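PDB 7KV2: RagB/SusD family nutrient uptake outer membrane protein from Bacteroides thetaiotaomicron, which probably binds beta-glucans at the cell surface as a SusD-family outer-membrane protein, helping the gut bacterium capture and take up these polysaccharides. Local coordinates for residues L150-Y155 with T192-V197; Q185-M190 with A225-Y230. All blocks are in the same frame, centred on the assembly; numbering follows the deposited sequence.

Interaction 1: residues L150-Y155 with T192-V197; sequences LRVFYY and TSLEEV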
loop_
_atom_site.group_PDB
_atom_site.type_symbol
_atom_site.label_atom_id
_atom_site.label_comp_id
_atom_site.label_asym_id
_atom_site.label_seq_id
_atom_site.Cartn_x
_atom_site.Cartn_y
_atom_site.Cartn_z
ATOM N N LEU A 150 11.524 8.922 4.699
ATOM C CA LEU A 150 11.359 8.303 3.353
ATOM C C LEU A 150 12.292 7.110 3.230
ATOM O O LEU A 150 11.904 6.088 2.644
ATOM C CB LEU A 150 11.611 9.317 2.248
ATOM C CG LEU A 150 10.501 10.354 2.029
ATOM C CD1 LEU A 150 11.004 11.430 1.079
ATOM C CD2 LEU A 150 9.226 9.722 1.459
ATOM N N ARG A 151 13.510 7.215 3.763
ATOM C CA ARG A 151 14.465 6.105 3.578
ATOM C C ARG A 151 13.936 4.853 4.275
ATOM O O ARG A 151 14.045 3.795 3.691
ATOM C CB ARG A 151 15.852 6.478 4.113
ATOM C CG ARG A 151 16.913 5.449 3.770
ATOM C CD ARG A 151 18.326 6.035 3.931
ATOM N NE ARG A 151 18.589 6.338 5.326
ATOM C CZ ARG A 151 19.536 7.183 5.767
ATOM N NH1 ARG A 151 20.311 7.831 4.920
ATOM N NH2 ARG A 151 19.681 7.386 7.056
ATOM N N VAL A 152 13.380 4.974 5.475
ATOM C CA VAL A 152 12.784 3.845 6.241
ATOM C C VAL A 152 11.573 3.321 5.454
ATOM O O VAL A 152 11.399 2.083 5.399
ATOM C CB VAL A 152 12.432 4.253 7.679
ATOM C CG1 VAL A 152 11.751 3.120 8.439
ATOM C CG2 VAL A 152 13.675 4.709 8.455
ATOM N N PHE A 153 10.801 4.231 4.860
ATOM C CA PHE A 153 9.581 3.876 4.056
ATOM C C PHE A 153 10.019 2.990 2.867
ATOM O O PHE A 153 9.467 1.899 2.635
ATOM C CB PHE A 153 8.807 5.139 3.650
ATOM C CG PHE A 153 7.435 4.846 3.072
ATOM C CD1 PHE A 153 7.274 4.431 1.765
ATOM C CD2 PHE A 153 6.320 4.802 3.910
ATOM C CE1 PHE A 153 6.021 4.102 1.263
ATOM C CE2 PHE A 153 5.079 4.442 3.417
ATOM C CZ PHE A 153 4.932 4.108 2.087
ATOM N N TYR A 154 11.102 3.343 2.186
ATOM C CA TYR A 154 11.584 2.557 1.032
ATOM C C TYR A 154 12.200 1.225 1.511
ATOM O O TYR A 154 11.992 0.185 0.829
ATOM C CB TYR A 154 12.549 3.404 0.209
ATOM C CG TYR A 154 11.979 4.622 -0.458
ATOM C CD1 TYR A 154 10.949 4.503 -1.392
ATOM C CD2 TYR A 154 12.533 5.874 -0.267
ATOM C CE1 TYR A 154 10.484 5.603 -2.085
ATOM C CE2 TYR A 154 12.044 6.988 -0.926
ATOM C CZ TYR A 154 11.008 6.858 -1.837
ATOM O OH TYR A 154 10.529 7.929 -2.548
ATOM N N TYR A 155 12.968 1.235 2.619
ATOM C CA TYR A 155 13.554 -0.010 3.189
ATOM C C TYR A 155 12.440 -0.955 3.657
ATOM O O TYR A 155 12.587 -2.148 3.522
ATOM C CB TYR A 155 14.515 0.272 4.348
ATOM C CG TYR A 155 15.914 0.529 3.861
ATOM C CD1 TYR A 155 16.572 -0.444 3.140
ATOM C CD2 TYR A 155 16.588 1.708 4.120
ATOM C CE1 TYR A 155 17.853 -0.256 2.649
ATOM C CE2 TYR A 155 17.881 1.905 3.645
ATOM C CZ TYR A 155 18.510 0.932 2.895
ATOM O OH TYR A 155 19.785 1.093 2.406
ATOM N N THR A 192 15.524 2.591 14.709
ATOM C CA THR A 192 16.433 3.613 15.290
ATOM C C THR A 192 16.352 4.905 14.458
ATOM O O THR A 192 16.289 5.970 15.063
ATOM C CB THR A 192 17.872 3.085 15.404
ATOM O OG1 THR A 192 17.808 1.980 16.299
ATOM C CG2 THR A 192 18.834 4.110 15.958
ATOM N N SER A 193 16.337 4.822 13.122
ATOM C CA SER A 193 16.164 5.995 12.225
ATOM C C SER A 193 14.855 6.731 12.527
ATOM O O SER A 193 14.870 7.966 12.590
ATOM C CB SER A 193 16.216 5.594 10.776
ATOM O OG SER A 193 17.533 5.228 10.395
ATOM N N LEU A 194 13.756 6.002 12.711
ATOM C CA LEU A 194 12.453 6.629 13.045
ATOM C C LEU A 194 12.566 7.343 14.405
ATOM O O LEU A 194 11.986 8.438 14.523
ATOM C CB LEU A 194 11.334 5.587 13.049
ATOM C CG LEU A 194 11.018 4.962 11.688
ATOM C CD1 LEU A 194 9.728 4.159 11.764
ATOM C CD2 LEU A 194 10.918 6.009 10.590
ATOM N N GLU A 195 13.226 6.736 15.397
ATOM C CA GLU A 195 13.424 7.358 16.738
ATOM C C GLU A 195 14.138 8.705 16.552
ATOM O O GLU A 195 13.707 9.704 17.147
ATOM C CB GLU A 195 14.192 6.405 17.650
ATOM C CG GLU A 195 13.344 5.242 18.136
ATOM C CD GLU A 195 14.035 4.084 18.863
ATOM O OE1 GLU A 195 15.277 4.005 18.844
ATOM O OE2 GLU A 195 13.300 3.251 19.420
ATOM N N GLU A 196 15.161 8.736 15.710
ATOM C CA GLU A 196 15.961 9.963 15.451
ATOM C C GLU A 196 15.094 11.022 14.791
ATOM O O GLU A 196 15.247 12.205 15.111
ATOM C CB GLU A 196 17.114 9.682 14.504
ATOM C CG GLU A 196 18.216 8.881 15.140
ATOM C CD GLU A 196 19.292 8.526 14.132
ATOM O OE1 GLU A 196 19.346 9.187 13.048
ATOM O OE2 GLU A 196 20.050 7.577 14.414
ATOM N N VAL A 197 14.291 10.633 13.805
ATOM C CA VAL A 197 13.406 11.592 13.103
ATOM C C VAL A 197 12.425 12.153 14.131
ATOM O O VAL A 197 12.158 13.372 14.108
ATOM C CB VAL A 197 12.643 10.910 11.948
ATOM C CG1 VAL A 197 11.425 11.720 11.583
ATOM C CG2 VAL A 197 13.555 10.658 10.774
#

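Interaction 2: residues Q185-M190 with A225-Y230; sequences QLYEKM and AEIVMY. With EDO (1,2-ethanediol), chain E.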
loop_
_atom_site.group_PDB
_atom_site.type_symbol
_atom_site.label_atom_id
_atom_site.label_comp_id
_atom_site.label_asym_id
_atom_site.label_seq_id
_atom_site.Cartn_x
_atom_site.Cartn_y
_atom_site.Cartn_z
ATOM N N GLN A 185 18.360 -7.385 11.618
ATOM C CA GLN A 185 19.350 -6.269 11.605
ATOM C C GLN A 185 18.765 -5.065 10.855
ATOM O O GLN A 185 19.051 -3.948 11.245
ATOM C CB GLN A 185 20.658 -6.698 10.935
ATOM C CG GLN A 185 21.495 -7.647 11.782
ATOM C CD GLN A 185 22.683 -8.174 11.020
ATOM O OE1 GLN A 185 22.638 -8.395 9.813
ATOM N NE2 GLN A 185 23.785 -8.355 11.735
ATOM N N LEU A 186 18.006 -5.276 9.779
ATOM C CA LEU A 186 17.461 -4.122 9.009
ATOM C C LEU A 186 16.404 -3.426 9.874
ATOM O O LEU A 186 16.447 -2.190 9.982
ATOM C CB LEU A 186 16.942 -4.608 7.657
ATOM C CG LEU A 186 16.347 -3.515 6.772
ATOM C CD1 LEU A 186 17.272 -2.320 6.601
ATOM C CD2 LEU A 186 15.969 -4.075 5.419
ATOM N N TYR A 187 15.568 -4.191 10.581
ATOM C CA TYR A 187 14.553 -3.660 11.525
ATOM C C TYR A 187 15.237 -2.687 12.495
ATOM O O TYR A 187 14.770 -1.557 12.735
ATOM C CB TYR A 187 13.831 -4.781 12.284
ATOM C CG TYR A 187 12.995 -4.254 13.408
ATOM C CD1 TYR A 187 11.800 -3.601 13.137
ATOM C CD2 TYR A 187 13.452 -4.247 14.713
ATOM C CE1 TYR A 187 11.042 -3.037 14.142
ATOM C CE2 TYR A 187 12.708 -3.677 15.730
ATOM C CZ TYR A 187 11.508 -3.051 15.438
ATOM O OH TYR A 187 10.737 -2.497 16.408
ATOM N N GLU A 188 16.364 -3.127 13.035
ATOM C CA GLU A 188 17.143 -2.330 14.006
ATOM C C GLU A 188 17.517 -0.982 13.396
ATOM O O GLU A 188 17.314 0.003 14.098
ATOM C CB GLU A 188 18.367 -3.116 14.472
ATOM C CG GLU A 188 18.000 -4.171 15.484
ATOM C CD GLU A 188 17.398 -3.654 16.779
ATOM O OE1 GLU A 188 17.744 -2.522 17.193
ATOM O OE2 GLU A 188 16.565 -4.398 17.373
ATOM N N LYS A 189 18.059 -0.959 12.178
ATOM C CA LYS A 189 18.445 0.300 11.500
ATOM C C LYS A 189 17.175 1.149 11.287
ATOM O O LYS A 189 17.208 2.395 11.503
ATOM C CB LYS A 189 19.102 0.028 10.157
ATOM C CG LYS A 189 20.384 -0.784 10.184
ATOM C CD LYS A 189 21.588 -0.015 10.638
ATOM C CE LYS A 189 22.861 -0.795 10.393
ATOM N NZ LYS A 189 23.903 -0.411 11.369
ATOM N N MET A 190 16.097 0.509 10.814
ATOM C CA MET A 190 14.823 1.230 10.497
ATOM C C MET A 190 14.255 1.884 11.758
ATOM O O MET A 190 13.981 3.105 11.743
ATOM C CB MET A 190 13.810 0.259 9.891
ATOM C CG MET A 190 14.207 -0.133 8.481
ATOM S SD MET A 190 13.246 -1.543 7.831
ATOM C CE MET A 190 11.554 -0.944 7.884
ATOM N N ALA A 225 4.574 2.199 14.100
ATOM C CA ALA A 225 3.638 1.153 14.576
ATOM C C ALA A 225 3.670 -0.041 13.617
ATOM O O ALA A 225 3.652 -1.226 14.093
ATOM C CB ALA A 225 2.238 1.718 14.711
ATOM N N GLU A 226 3.701 0.248 12.315
ATOM C CA GLU A 226 3.725 -0.777 11.255
ATOM C C GLU A 226 4.924 -1.713 11.458
ATOM O O GLU A 226 4.710 -2.955 11.529
ATOM C CB GLU A 226 3.780 -0.175 9.862
ATOM C CG GLU A 226 3.833 -1.254 8.782
ATOM C CD GLU A 226 3.656 -0.794 7.343
ATOM O OE1 GLU A 226 3.226 0.373 7.092
ATOM O OE2 GLU A 226 3.996 -1.583 6.483
ATOM N N ILE A 227 6.134 -1.173 11.537
ATOM C CA ILE A 227 7.358 -2.039 11.557
ATOM C C ILE A 227 7.489 -2.698 12.954
ATOM O O ILE A 227 7.843 -3.915 13.017
ATOM C CB ILE A 227 8.601 -1.257 11.076
ATOM C CG1 ILE A 227 9.066 -0.192 12.070
ATOM C CG2 ILE A 227 8.375 -0.660 9.691
ATOM C CD1 ILE A 227 10.411 0.362 11.738
ATOM N N VAL A 228 7.137 -1.990 14.023
ATOM C CA VAL A 228 7.118 -2.520 15.424
ATOM C C VAL A 228 6.189 -3.731 15.481
ATOM O O VAL A 228 6.593 -4.796 16.035
ATOM C CB VAL A 228 6.720 -1.458 16.459
ATOM C CG1 VAL A 228 6.364 -2.069 17.792
ATOM C CG2 VAL A 228 7.803 -0.409 16.623
ATOM N N MET A 229 5.004 -3.620 14.875
ATOM C CA MET A 229 4.016 -4.710 14.985
ATOM C C MET A 229 4.420 -5.848 14.061
ATOM O O MET A 229 4.257 -7.025 14.474
ATOM C CB MET A 229 2.597 -4.209 14.717
ATOM C CG MET A 229 2.135 -3.266 15.804
ATOM S SD MET A 229 0.611 -2.336 15.384
ATOM C CE MET A 229 -0.553 -3.648 15.711
ATOM N N TYR A 230 4.968 -5.565 12.881
ATOM C CA TYR A 230 5.339 -6.671 11.967
ATOM C C TYR A 230 6.508 -7.475 12.585
ATOM O O TYR A 230 6.615 -8.673 12.342
ATOM C CB TYR A 230 5.725 -6.196 10.573
ATOM C CG TYR A 230 5.794 -7.339 9.594
ATOM C CD1 TYR A 230 4.660 -8.067 9.276
ATOM C CD2 TYR A 230 6.988 -7.740 9.024
ATOM C CE1 TYR A 230 4.713 -9.155 8.420
ATOM C CE2 TYR A 230 7.055 -8.810 8.144
ATOM C CZ TYR A 230 5.912 -9.542 7.863
ATOM O OH TYR A 230 5.941 -10.586 6.988
HETATM C C1 EDO E . 4.408 -1.917 3.145
HETATM O O1 EDO E . 4.052 -3.014 2.321
HETATM C C2 EDO E . 3.311 -0.957 3.426
HETATM O O2 EDO E . 3.681 0.299 4.019
#

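Interaction 1: residues L150-Y155 with T192-V197
Val-152 drives its forked side chain between Leu-194 and Ser-193, and it has more surface buried than either of its two partners. Its CA lies only 7.2 Å from the CA of Ser-193, so helices 137-162 and 183-200 come close together here, with a beta-branched residue on one side and a small one on the other. CG1 of Val-152 lies anti to its backbone N (chi1 177°), which leaves CG2 beside that N, and the two methyls divide the work. CG2 reaches Ser-193 CB at 3.6 Å, while CG1 is 3.7 Å from Leu-194 CD2. The leucine methyl CD2 rests against the whole branch point of the valine, within 3.7 Å of Val-152 CB and equally near both methyls, and the two side chains meet at a slant. Leu-194 CD1 touches more lightly, 4.0 Å from Val-152 CG1.

Ser-193 contributes its CB carbon. Its hydroxyl OG, set beside its own backbone N (chi1 -71°), reaches back within its helix to a hydrogen bond with the carbonyl oxygen of Lys-189, so the polar end is satisfied without help from the valine. No hydrogen bond crosses the contact. Beside it, Arg-151 NH2 and Glu-196 OE1, of opposite charge, stay 6.3 Å apart, too far for a salt bridge, and Arg-151 NH1 is hydrogen-bonded to Asn-123 OD1.

In the tetratricopeptide-repeat-like helical part of this SusD-family protein, the contact joins helix 137-162 to helix 183-200. Helix 217-231 packs against both partners, through Leu-223 on Val-152 and through Tyr-224 and Ile-227 on Leu-194, while helix 110-130 lies against other side chains of 150-155, with Cys-122 on Leu-150 and Val-119 on Tyr-154 and Tyr-155.

Interaction 2: residues Q185-M190 with A225-Y230
Ile-227 receives two side chains of helix 183-200, Tyr-187 and Met-190. The segments run roughly antiparallel, at 152° with axes 10.8 Å apart. With CG anti to the backbone N (chi1 169°), the Tyr-187 ring reaches across to helix 217-231: its CE1 comes within 3.5 Å of the carbonyl oxygen Ile-227 O, Val-228 N lies at the ring edge near its plane, and OH passes Val-228 CG2 at 3.6 Å. That hydroxyl is hydrogen-bonded beyond the pair, to Asp-233. Met-190 bends at its last torsion (chi3 60°) to bring CE against Ile-227 CG2 at 3.7 Å, while its CB lies 3.9 Å from Ile-227 CD1.

Glu-226 takes no part in this seam; its carboxylate binds Lys-160 in a salt bridge, Asn-156 and Tyr-403 by hydrogen bonds, and 1,2-ethanediol, probably from the crystallisation liquor, through O2 to OE1 at 3.1 Å. An alanine here would remove the carboxylate and is likely to leave Lys-160 without its charge mate and Asn-156 ND2 without this acceptor. With no hydrogen bond spanning the two segments, the join is mostly van der Waals packing, and the polar ends of Tyr-187 and Glu-226 find their partners outside it.

Both interactions are buried, both centred about 17 Å from the centre of the chain, and both draw on helix 183-200, which meets helix 137-162 in interaction 1 and helix 217-231 in interaction 2. Their centres are about 9 Å apart and they touch: Leu-194 CD1 lies 3.9 Å from Ile-227 CD1, and Val-152 CG2 lies 3.7 Å from Met-190 O, so the two contacts adjoin in one buried patch of the three helices. Interaction 1 is the smaller and purely aliphatic apart from a serine carbon. Interaction 2 adds an aromatic ring and a thioether, and beside it a carboxylate ties helix 217-231 to Lys-160 of helix 137-162.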